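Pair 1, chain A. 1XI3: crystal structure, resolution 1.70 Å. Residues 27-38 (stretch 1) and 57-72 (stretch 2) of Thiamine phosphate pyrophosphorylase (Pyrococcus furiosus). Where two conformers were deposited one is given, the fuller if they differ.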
# COMPACT_ATOMS: atom_id res chain seq x y z
N PRO A 27 3.83 -12.92 16.97
CA PRO A 27 2.68 -12.53 16.13
C PRO A 27 2.00 -11.28 16.67
O PRO A 27 1.99 -11.04 17.88
CB PRO A 27 1.74 -13.74 16.21
CG PRO A 27 2.56 -14.85 16.84
CD PRO A 27 3.63 -14.23 17.63
N GLU A 28 1.38 -10.54 15.78
CA GLU A 28 0.95 -9.18 16.12
C GLU A 28 -0.21 -9.15 17.12
O GLU A 28 -0.17 -8.41 18.10
CB GLU A 28 0.54 -8.44 14.86
CG GLU A 28 1.69 -8.02 13.93
CD GLU A 28 1.88 -8.91 12.73
OE1 GLU A 28 1.14 -9.89 12.56
OE2 GLU A 28 2.82 -8.60 11.93
N VAL A 29 -1.25 -9.96 16.86
CA VAL A 29 -2.46 -9.84 17.66
C VAL A 29 -2.21 -10.24 19.10
O VAL A 29 -2.60 -9.52 20.04
CB VAL A 29 -3.65 -10.59 17.04
CG1 VAL A 29 -4.87 -10.50 17.95
CG2 VAL A 29 -3.98 -9.99 15.67
N GLU A 30 -1.56 -11.39 19.28
CA GLU A 30 -1.21 -11.89 20.62
C GLU A 30 -0.33 -10.92 21.38
O GLU A 30 -0.59 -10.63 22.55
CB GLU A 30 -0.43 -13.19 20.51
N SER A 31 0.71 -10.42 20.71
CA SER A 31 1.70 -9.57 21.37
C SER A 31 1.16 -8.17 21.68
O SER A 31 1.44 -7.58 22.74
CB SER A 31 3.01 -9.54 20.55
OG SER A 31 2.84 -8.84 19.36
N VAL A 32 0.36 -7.62 20.78
CA VAL A 32 -0.26 -6.32 21.02
C VAL A 32 -1.22 -6.36 22.22
O VAL A 32 -1.23 -5.45 23.06
CB VAL A 32 -0.97 -5.78 19.77
CG1 VAL A 32 -1.83 -4.62 20.12
CG2 VAL A 32 0.09 -5.37 18.72
N ARG A 33 -2.00 -7.43 22.34
CA ARG A 33 -2.86 -7.57 23.53
C ARG A 33 -2.05 -7.46 24.83
O ARG A 33 -2.41 -6.69 25.74
CB ARG A 33 -3.68 -8.86 23.49
CG ARG A 33 -4.67 -8.95 24.70
CD ARG A 33 -5.53 -10.21 24.63
N GLU A 34 -0.97 -8.24 24.93
CA GLU A 34 -0.07 -8.23 26.09
C GLU A 34 0.58 -6.85 26.31
O GLU A 34 0.67 -6.40 27.43
CB GLU A 34 1.01 -9.30 25.95
CG GLU A 34 0.53 -10.73 26.04
CD GLU A 34 1.66 -11.71 25.74
OE1 GLU A 34 2.27 -11.62 24.65
OE2 GLU A 34 1.94 -12.58 26.59
N ALA A 35 1.04 -6.20 25.24
CA ALA A 35 1.65 -4.86 25.39
C ALA A 35 0.64 -3.84 25.89
O ALA A 35 0.96 -2.99 26.72
CB ALA A 35 2.27 -4.38 24.04
N LEU A 36 -0.58 -3.91 25.36
CA LEU A 36 -1.65 -3.02 25.83
C LEU A 36 -1.95 -3.30 27.30
O LEU A 36 -2.05 -2.37 28.10
CB LEU A 36 -2.88 -3.16 24.97
CG LEU A 36 -2.74 -2.52 23.57
CD1 LEU A 36 -3.82 -2.97 22.65
CD2 LEU A 36 -2.69 -1.03 23.65
N GLU A 37 -2.08 -4.57 27.66
CA GLU A 37 -2.20 -4.95 29.10
C GLU A 37 -1.07 -4.39 29.95
O GLU A 37 -1.29 -3.98 31.10
CB GLU A 37 -2.21 -6.47 29.25
CG GLU A 37 -3.52 -7.07 28.95
CD GLU A 37 -4.61 -6.63 29.96
OE1 GLU A 37 -4.28 -6.40 31.15
OE2 GLU A 37 -5.76 -6.50 29.56
N GLY A 38 0.13 -4.35 29.40
CA GLY A 38 1.29 -3.84 30.11
C GLY A 38 1.40 -2.33 30.16
O GLY A 38 2.28 -1.80 30.86
N GLU A 57 -6.86 -7.28 7.52
CA GLU A 57 -7.52 -8.11 8.56
C GLU A 57 -6.87 -7.95 9.94
O GLU A 57 -7.55 -7.81 10.96
CB GLU A 57 -7.52 -9.56 8.15
CG GLU A 57 -8.49 -9.85 7.01
CD GLU A 57 -8.27 -11.21 6.35
OE1 GLU A 57 -7.24 -11.90 6.63
OE2 GLU A 57 -9.11 -11.60 5.50
N ILE A 58 -5.53 -7.98 9.96
CA ILE A 58 -4.80 -7.78 11.23
C ILE A 58 -5.04 -6.34 11.75
O ILE A 58 -5.23 -6.09 12.96
CB ILE A 58 -3.30 -8.09 11.04
CG1 ILE A 58 -3.13 -9.58 10.70
CG2 ILE A 58 -2.51 -7.72 12.32
CD1 ILE A 58 -1.71 -9.95 10.41
N GLY A 59 -5.02 -5.39 10.83
CA GLY A 59 -5.24 -4.00 11.20
C GLY A 59 -6.59 -3.76 11.87
O GLY A 59 -6.71 -2.97 12.80
N LYS A 60 -7.62 -4.43 11.34
CA LYS A 60 -8.95 -4.27 11.89
C LYS A 60 -8.94 -4.78 13.35
O LYS A 60 -9.51 -4.13 14.24
CB LYS A 60 -9.95 -5.02 11.04
CG LYS A 60 -10.19 -4.39 9.68
CD LYS A 60 -11.35 -3.45 9.71
N THR A 61 -8.32 -5.93 13.57
CA THR A 61 -8.23 -6.48 14.92
C THR A 61 -7.46 -5.56 15.88
O THR A 61 -7.88 -5.29 16.98
CB THR A 61 -7.62 -7.89 14.91
OG1 THR A 61 -8.45 -8.74 14.11
CG2 THR A 61 -7.55 -8.45 16.35
N LEU A 62 -6.30 -5.08 15.44
CA LEU A 62 -5.52 -4.16 16.26
C LEU A 62 -6.22 -2.82 16.49
O LEU A 62 -6.05 -2.20 17.52
CB LEU A 62 -4.11 -3.93 15.66
CG LEU A 62 -3.26 -5.20 15.46
CD1 LEU A 62 -1.88 -4.77 15.00
CD2 LEU A 62 -3.12 -6.06 16.71
N ARG A 63 -7.01 -2.38 15.52
CA ARG A 63 -7.81 -1.15 15.68
C ARG A 63 -8.78 -1.35 16.84
O ARG A 63 -8.91 -0.44 17.66
CB ARG A 63 -8.57 -0.83 14.40
CG ARG A 63 -9.54 0.33 14.54
CD ARG A 63 -8.91 1.66 14.75
NE ARG A 63 -8.31 1.91 16.06
CZ ARG A 63 -7.82 3.09 16.44
NH1 ARG A 63 -7.82 4.13 15.62
NH2 ARG A 63 -7.27 3.22 17.65
N GLN A 64 -9.45 -2.50 16.87
CA GLN A 64 -10.39 -2.81 17.95
C GLN A 64 -9.71 -2.89 19.31
O GLN A 64 -10.16 -2.27 20.27
CB GLN A 64 -11.14 -4.12 17.65
CG GLN A 64 -12.31 -4.45 18.61
CD GLN A 64 -13.17 -5.62 18.10
OE1 GLN A 64 -13.49 -5.71 16.90
NE2 GLN A 64 -13.55 -6.53 19.02
N LEU A 65 -8.61 -3.60 19.36
CA LEU A 65 -7.83 -3.76 20.58
C LEU A 65 -7.35 -2.44 21.13
O LEU A 65 -7.51 -2.15 22.31
CB LEU A 65 -6.62 -4.66 20.32
CG LEU A 65 -6.77 -6.15 20.35
CD1 LEU A 65 -5.43 -6.75 20.02
CD2 LEU A 65 -7.26 -6.61 21.75
N THR A 66 -6.74 -1.62 20.28
CA THR A 66 -6.28 -0.35 20.73
C THR A 66 -7.42 0.49 21.31
O THR A 66 -7.27 1.11 22.34
CB THR A 66 -5.49 0.43 19.65
OG1 THR A 66 -6.27 0.58 18.45
CG2 THR A 66 -4.14 -0.34 19.38
N ARG A 67 -8.56 0.50 20.65
CA ARG A 67 -9.70 1.28 21.16
C ARG A 67 -10.13 0.80 22.55
O ARG A 67 -10.48 1.62 23.43
CB ARG A 67 -10.84 1.24 20.18
CG ARG A 67 -10.68 2.24 19.10
CD ARG A 67 -11.56 2.01 17.94
NE ARG A 67 -11.43 3.14 17.02
CZ ARG A 67 -11.91 3.18 15.79
NH1 ARG A 67 -12.52 2.15 15.25
NH2 ARG A 67 -11.73 4.30 15.08
N GLU A 68 -10.05 -0.50 22.76
CA GLU A 68 -10.44 -1.09 24.05
C GLU A 68 -9.56 -0.59 25.19
O GLU A 68 -10.00 -0.52 26.35
CB GLU A 68 -10.35 -2.60 23.97
CG GLU A 68 -10.71 -3.30 25.25
CD GLU A 68 -10.53 -4.80 25.16
OE1 GLU A 68 -10.51 -5.44 26.25
OE2 GLU A 68 -10.39 -5.33 24.03
N TYR A 69 -8.31 -0.30 24.87
CA TYR A 69 -7.35 0.23 25.85
C TYR A 69 -7.08 1.75 25.73
O TYR A 69 -6.18 2.30 26.39
CB TYR A 69 -6.06 -0.56 25.72
CG TYR A 69 -6.14 -1.97 26.20
CD1 TYR A 69 -6.59 -2.96 25.37
CD2 TYR A 69 -5.75 -2.33 27.51
CE1 TYR A 69 -6.67 -4.27 25.77
CE2 TYR A 69 -5.82 -3.66 27.92
CZ TYR A 69 -6.29 -4.62 27.05
OH TYR A 69 -6.38 -5.96 27.40
N ASP A 70 -7.87 2.45 24.91
CA ASP A 70 -7.74 3.89 24.71
C ASP A 70 -6.31 4.23 24.25
O ASP A 70 -5.72 5.23 24.68
CB ASP A 70 -8.11 4.68 25.98
CG ASP A 70 -9.58 4.50 26.39
N ALA A 71 -5.77 3.37 23.40
CA ALA A 71 -4.43 3.60 22.84
C ALA A 71 -4.55 4.06 21.41
O ALA A 71 -5.47 3.72 20.68
CB ALA A 71 -3.58 2.38 22.94
N LEU A 72 -3.57 4.88 21.02
CA LEU A 72 -3.42 5.28 19.63
C LEU A 72 -2.91 4.10 18.78
O LEU A 72 -2.15 3.23 19.25
CB LEU A 72 -2.46 6.44 19.53
CG LEU A 72 -2.97 7.80 20.07
CD1 LEU A 72 -1.96 8.92 19.86
CD2 LEU A 72 -4.35 8.14 19.47

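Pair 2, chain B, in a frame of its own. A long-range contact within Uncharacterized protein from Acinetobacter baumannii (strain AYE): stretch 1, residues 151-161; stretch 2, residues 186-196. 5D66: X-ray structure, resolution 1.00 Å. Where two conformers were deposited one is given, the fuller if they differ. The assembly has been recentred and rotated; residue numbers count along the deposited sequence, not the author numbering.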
# COMPACT_ATOMS: atom_id res chain seq x y z
N ASN B 151 -3.72 -13.68 -10.76
CA ASN B 151 -3.08 -12.77 -9.84
C ASN B 151 -3.31 -13.15 -8.39
O ASN B 151 -2.41 -13.03 -7.56
CB ASN B 151 -3.65 -11.32 -9.93
CG ASN B 151 -3.44 -10.68 -11.25
OD1 ASN B 151 -3.53 -11.35 -12.24
ND2 ASN B 151 -3.17 -9.38 -11.28
N TYR B 152 -4.54 -13.53 -8.07
CA TYR B 152 -4.86 -13.86 -6.71
C TYR B 152 -4.25 -15.18 -6.24
O TYR B 152 -3.84 -15.29 -5.09
CB TYR B 152 -6.39 -13.81 -6.46
CG TYR B 152 -6.89 -12.37 -6.59
CD1 TYR B 152 -6.68 -11.49 -5.60
CD2 TYR B 152 -7.48 -11.91 -7.77
CE1 TYR B 152 -7.07 -10.19 -5.72
CE2 TYR B 152 -7.87 -10.57 -7.93
CZ TYR B 152 -7.68 -9.72 -6.84
OH TYR B 152 -8.11 -8.41 -6.95
N GLN B 153 -4.21 -16.17 -7.14
CA GLN B 153 -3.44 -17.37 -6.81
C GLN B 153 -1.97 -17.04 -6.54
O GLN B 153 -1.38 -17.56 -5.58
CB GLN B 153 -3.51 -18.39 -7.94
CG GLN B 153 -4.87 -19.02 -8.12
CD GLN B 153 -4.95 -19.88 -9.36
OE1 GLN B 153 -3.97 -20.45 -9.79
NE2 GLN B 153 -6.11 -19.91 -9.96
N GLN B 154 -1.40 -16.16 -7.36
CA GLN B 154 0.03 -15.80 -7.24
C GLN B 154 0.23 -15.08 -5.89
O GLN B 154 1.20 -15.37 -5.18
CB GLN B 154 0.46 -14.93 -8.41
CG GLN B 154 0.46 -15.72 -9.68
CD GLN B 154 0.46 -14.88 -10.95
OE1 GLN B 154 0.59 -13.66 -10.89
NE2 GLN B 154 0.36 -15.54 -12.09
N ILE B 155 -0.69 -14.20 -5.52
CA ILE B 155 -0.59 -13.44 -4.25
C ILE B 155 -0.75 -14.38 -3.07
O ILE B 155 -0.02 -14.27 -2.08
CB ILE B 155 -1.59 -12.31 -4.26
CG1 ILE B 155 -1.07 -11.18 -5.17
CG2 ILE B 155 -1.91 -11.80 -2.87
CD1 ILE B 155 -2.07 -10.21 -5.64
N VAL B 156 -1.75 -15.28 -3.11
CA VAL B 156 -1.86 -16.31 -2.07
C VAL B 156 -0.54 -17.08 -1.90
O VAL B 156 -0.06 -17.30 -0.79
CB VAL B 156 -3.06 -17.20 -2.29
CG1 VAL B 156 -3.03 -18.43 -1.39
CG2 VAL B 156 -4.36 -16.42 -2.10
N ALA B 157 -0.00 -17.55 -3.04
CA ALA B 157 1.23 -18.30 -2.98
C ALA B 157 2.36 -17.50 -2.34
O ALA B 157 3.15 -18.03 -1.57
CB ALA B 157 1.58 -18.86 -4.32
N LEU B 158 2.48 -16.24 -2.73
CA LEU B 158 3.54 -15.36 -2.18
C LEU B 158 3.38 -15.20 -0.70
O LEU B 158 4.35 -15.30 0.07
CB LEU B 158 3.50 -13.95 -2.81
CG LEU B 158 3.97 -13.84 -4.26
CD1 LEU B 158 3.76 -12.39 -4.74
CD2 LEU B 158 5.38 -14.21 -4.41
N LEU B 159 2.18 -14.94 -0.25
CA LEU B 159 1.91 -14.71 1.20
C LEU B 159 2.26 -15.95 2.01
O LEU B 159 2.86 -15.90 3.05
CB LEU B 159 0.47 -14.30 1.45
CG LEU B 159 0.16 -12.86 0.94
CD1 LEU B 159 -1.38 -12.70 0.87
CD2 LEU B 159 0.71 -11.79 1.86
N LEU B 160 1.79 -17.11 1.51
CA LEU B 160 2.01 -18.36 2.22
C LEU B 160 3.49 -18.72 2.25
O LEU B 160 4.03 -19.10 3.30
CB LEU B 160 1.18 -19.48 1.63
CG LEU B 160 -0.33 -19.32 1.80
CD1 LEU B 160 -1.03 -20.43 0.98
CD2 LEU B 160 -0.74 -19.38 3.23
N LYS B 161 4.20 -18.58 1.14
CA LYS B 161 5.62 -18.94 1.13
C LYS B 161 6.40 -18.01 2.06
O LYS B 161 7.38 -18.43 2.72
CB LYS B 161 6.19 -18.84 -0.28
CG LYS B 161 7.69 -19.10 -0.43
CD LYS B 161 8.08 -20.48 0.09
CE LYS B 161 9.43 -20.86 -0.26
NZ LYS B 161 10.43 -20.02 0.45
N ARG B 186 -10.11 -23.92 -6.27
CA ARG B 186 -9.43 -25.20 -6.01
C ARG B 186 -7.94 -25.01 -5.86
O ARG B 186 -7.29 -25.63 -5.01
CB ARG B 186 -9.67 -26.16 -7.16
CG ARG B 186 -11.14 -26.46 -7.38
CD ARG B 186 -11.33 -27.50 -8.49
NE ARG B 186 -10.85 -27.02 -9.77
CZ ARG B 186 -10.37 -27.78 -10.75
NH1 ARG B 186 -10.31 -29.09 -10.63
NH2 ARG B 186 -9.91 -27.22 -11.89
N GLU B 187 -7.36 -24.12 -6.68
CA GLU B 187 -5.92 -23.84 -6.63
C GLU B 187 -5.54 -23.21 -5.27
O GLU B 187 -4.59 -23.68 -4.62
CB GLU B 187 -5.47 -22.94 -7.80
CG GLU B 187 -5.81 -23.47 -9.15
CD GLU B 187 -7.21 -23.20 -9.68
OE1 GLU B 187 -8.11 -22.71 -8.93
OE2 GLU B 187 -7.51 -23.63 -10.80
N ILE B 188 -6.30 -22.18 -4.86
CA ILE B 188 -6.05 -21.56 -3.58
C ILE B 188 -6.23 -22.57 -2.42
O ILE B 188 -5.44 -22.59 -1.48
CB ILE B 188 -6.94 -20.33 -3.41
CG1 ILE B 188 -6.41 -19.23 -4.33
CG2 ILE B 188 -7.00 -19.93 -1.92
CD1 ILE B 188 -7.31 -18.00 -4.46
N GLU B 189 -7.28 -23.44 -2.49
CA GLU B 189 -7.44 -24.50 -1.49
C GLU B 189 -6.19 -25.37 -1.36
O GLU B 189 -5.74 -25.67 -0.26
CB GLU B 189 -8.69 -25.31 -1.76
CG GLU B 189 -8.86 -26.45 -0.80
CD GLU B 189 -10.04 -27.35 -1.09
OE1 GLU B 189 -10.58 -27.25 -2.22
OE2 GLU B 189 -10.37 -28.19 -0.25
N LYS B 190 -5.67 -25.80 -2.50
CA LYS B 190 -4.49 -26.67 -2.48
C LYS B 190 -3.28 -25.96 -1.90
O LYS B 190 -2.56 -26.55 -1.09
CB LYS B 190 -4.20 -27.24 -3.82
CG LYS B 190 -5.21 -28.31 -4.25
CD LYS B 190 -4.95 -28.92 -5.60
CE LYS B 190 -4.05 -30.04 -5.49
NZ LYS B 190 -4.74 -31.30 -4.99
N LEU B 191 -3.06 -24.70 -2.27
CA LEU B 191 -1.99 -23.92 -1.69
C LEU B 191 -2.10 -23.76 -0.19
O LEU B 191 -1.11 -23.91 0.53
CB LEU B 191 -1.97 -22.51 -2.32
CG LEU B 191 -1.56 -22.46 -3.78
CD1 LEU B 191 -1.92 -21.12 -4.43
CD2 LEU B 191 -0.06 -22.70 -3.94
N LEU B 192 -3.32 -23.51 0.30
CA LEU B 192 -3.58 -23.38 1.73
C LEU B 192 -3.29 -24.69 2.47
O LEU B 192 -2.68 -24.72 3.55
CB LEU B 192 -5.00 -22.95 1.96
CG LEU B 192 -5.26 -21.47 1.68
CD1 LEU B 192 -6.74 -21.19 1.62
CD2 LEU B 192 -4.65 -20.59 2.71
N LEU B 193 -3.80 -25.81 1.94
CA LEU B 193 -3.63 -27.12 2.60
C LEU B 193 -2.15 -27.48 2.74
O LEU B 193 -1.75 -27.91 3.80
CB LEU B 193 -4.37 -28.21 1.85
CG LEU B 193 -5.90 -28.15 2.02
CD1 LEU B 193 -6.53 -29.02 0.95
CD2 LEU B 193 -6.37 -28.49 3.41
N VAL B 194 -1.34 -27.25 1.72
CA VAL B 194 0.06 -27.61 1.86
C VAL B 194 0.78 -26.66 2.87
O VAL B 194 1.75 -27.07 3.46
CB VAL B 194 0.78 -27.79 0.47
CG1 VAL B 194 0.02 -28.78 -0.47
CG2 VAL B 194 0.92 -26.48 -0.24
N ALA B 195 0.26 -25.46 3.09
CA ALA B 195 0.77 -24.54 4.10
C ALA B 195 0.29 -24.86 5.52
O ALA B 195 0.65 -24.12 6.45
CB ALA B 195 0.34 -23.12 3.71
N GLY B 196 -0.51 -25.91 5.68
CA GLY B 196 -1.01 -26.28 7.01
C GLY B 196 -2.37 -25.75 7.39
O GLY B 196 -2.70 -25.77 8.56

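The two pairs differ most sharply near the C-terminal end of the second helix. In pair 1 this position is A:Tyr69, whose CA-to-CB bond points toward the first helix and whose ring packs against its side: A:Leu36 CB lies 3.7 Å from the ring centroid of A:Tyr69, nearly on the ring normal, a CH-pi contact over the face. The hydroxyl beyond the ring donates a very short hydrogen bond, A:Tyr69 OH to A:Glu37 OE2, 2.3 Å. A:Glu37 points its CA-to-CB bond away from the second helix, and the m, m rotamer of its long side chain brings the carboxylate back to the ring's edge. In pair 2 the matching residue is B:Ala195, which offers a single methyl, with B:Leu160 CD2 at 3.9 Å from B:Ala195 CB. B:Lys161, in the place of A:Glu37, leads its end away, and no hydrogen bond joins the two stretches of pair 2. The extra reach of tyrosine is reflected in the area covered by the other stretch, 94 Å² for A:Tyr69 against 28 Å² for B:Ala195.

Behind this difference lies one backbone design. Each pair is two helices running almost parallel, with axes 10.1 Å apart at 12° in pair 1 and 9.8 Å apart at 5° in pair 2; the backbones of 14 central residues superpose with an RMSD of 0.3 Å.

A leucine knob is common to both pairs. A:Leu65 and B:Leu191 coincide, both m, t, each pointing toward the first helix. A:Leu65 sits among A:Val29, A:Val32, A:Arg33 and A:Leu36; B:Leu191 sits among the matching B:Gln153, B:Val156, B:Ala157 and B:Leu160. Leucine suits this hole because it is long enough to carry one methyl, CD1, in among the neighbours on the first helix, while its CB lies near CD1 of A:Leu36 or B:Leu160. A valine lines both holes, with A:Val32 CG1 to A:Leu65 CD1 and B:Val156 CG1 to B:Leu191 CD1 both 4.2 Å. The leucine one turn on, A:Leu36 or B:Leu160, also keeps its rotamer and lays CD1 against the second helix's backbone: A:Leu36 CD1 is 3.8 Å from A:Leu65 O, and B:Leu160 CD1 is 3.5 Å from B:Leu191 O.

Elsewhere different residues fill equivalent space. A:Leu62 and B:Ile188 have side-chain centres only 0.2 Å apart, and each meets the matching valine: A:Val32 CB to A:Leu62 CD2 is 3.8 Å, B:Val156 CG2 to B:Ile188 CD1 4.1 Å. Branching at different carbons, both still present a bulky apolar end. A:Val29 is itself a knob, its CG1 3.7 Å from A:Thr61 CG2, two compact methyl-bearing groups meeting. The counterparts are longer and polar, yet B:Gln153 CD packs 3.5 Å from B:Glu187 CB, while B:Gln153 NE2 finds its hydrogen bond elsewhere in the structure. At A:Arg33 and B:Ala157 the shared feature is the CB beside the knob: A:Arg33 CB lies 4.4 Å from A:Leu65 CD1, B:Ala157 CB 4.2 Å from B:Leu191 CD1. Alanine supplies that methyl alone, whereas the aliphatic stem of arginine also brings A:Arg33 CG within 4.4 Å of A:Tyr69 OH.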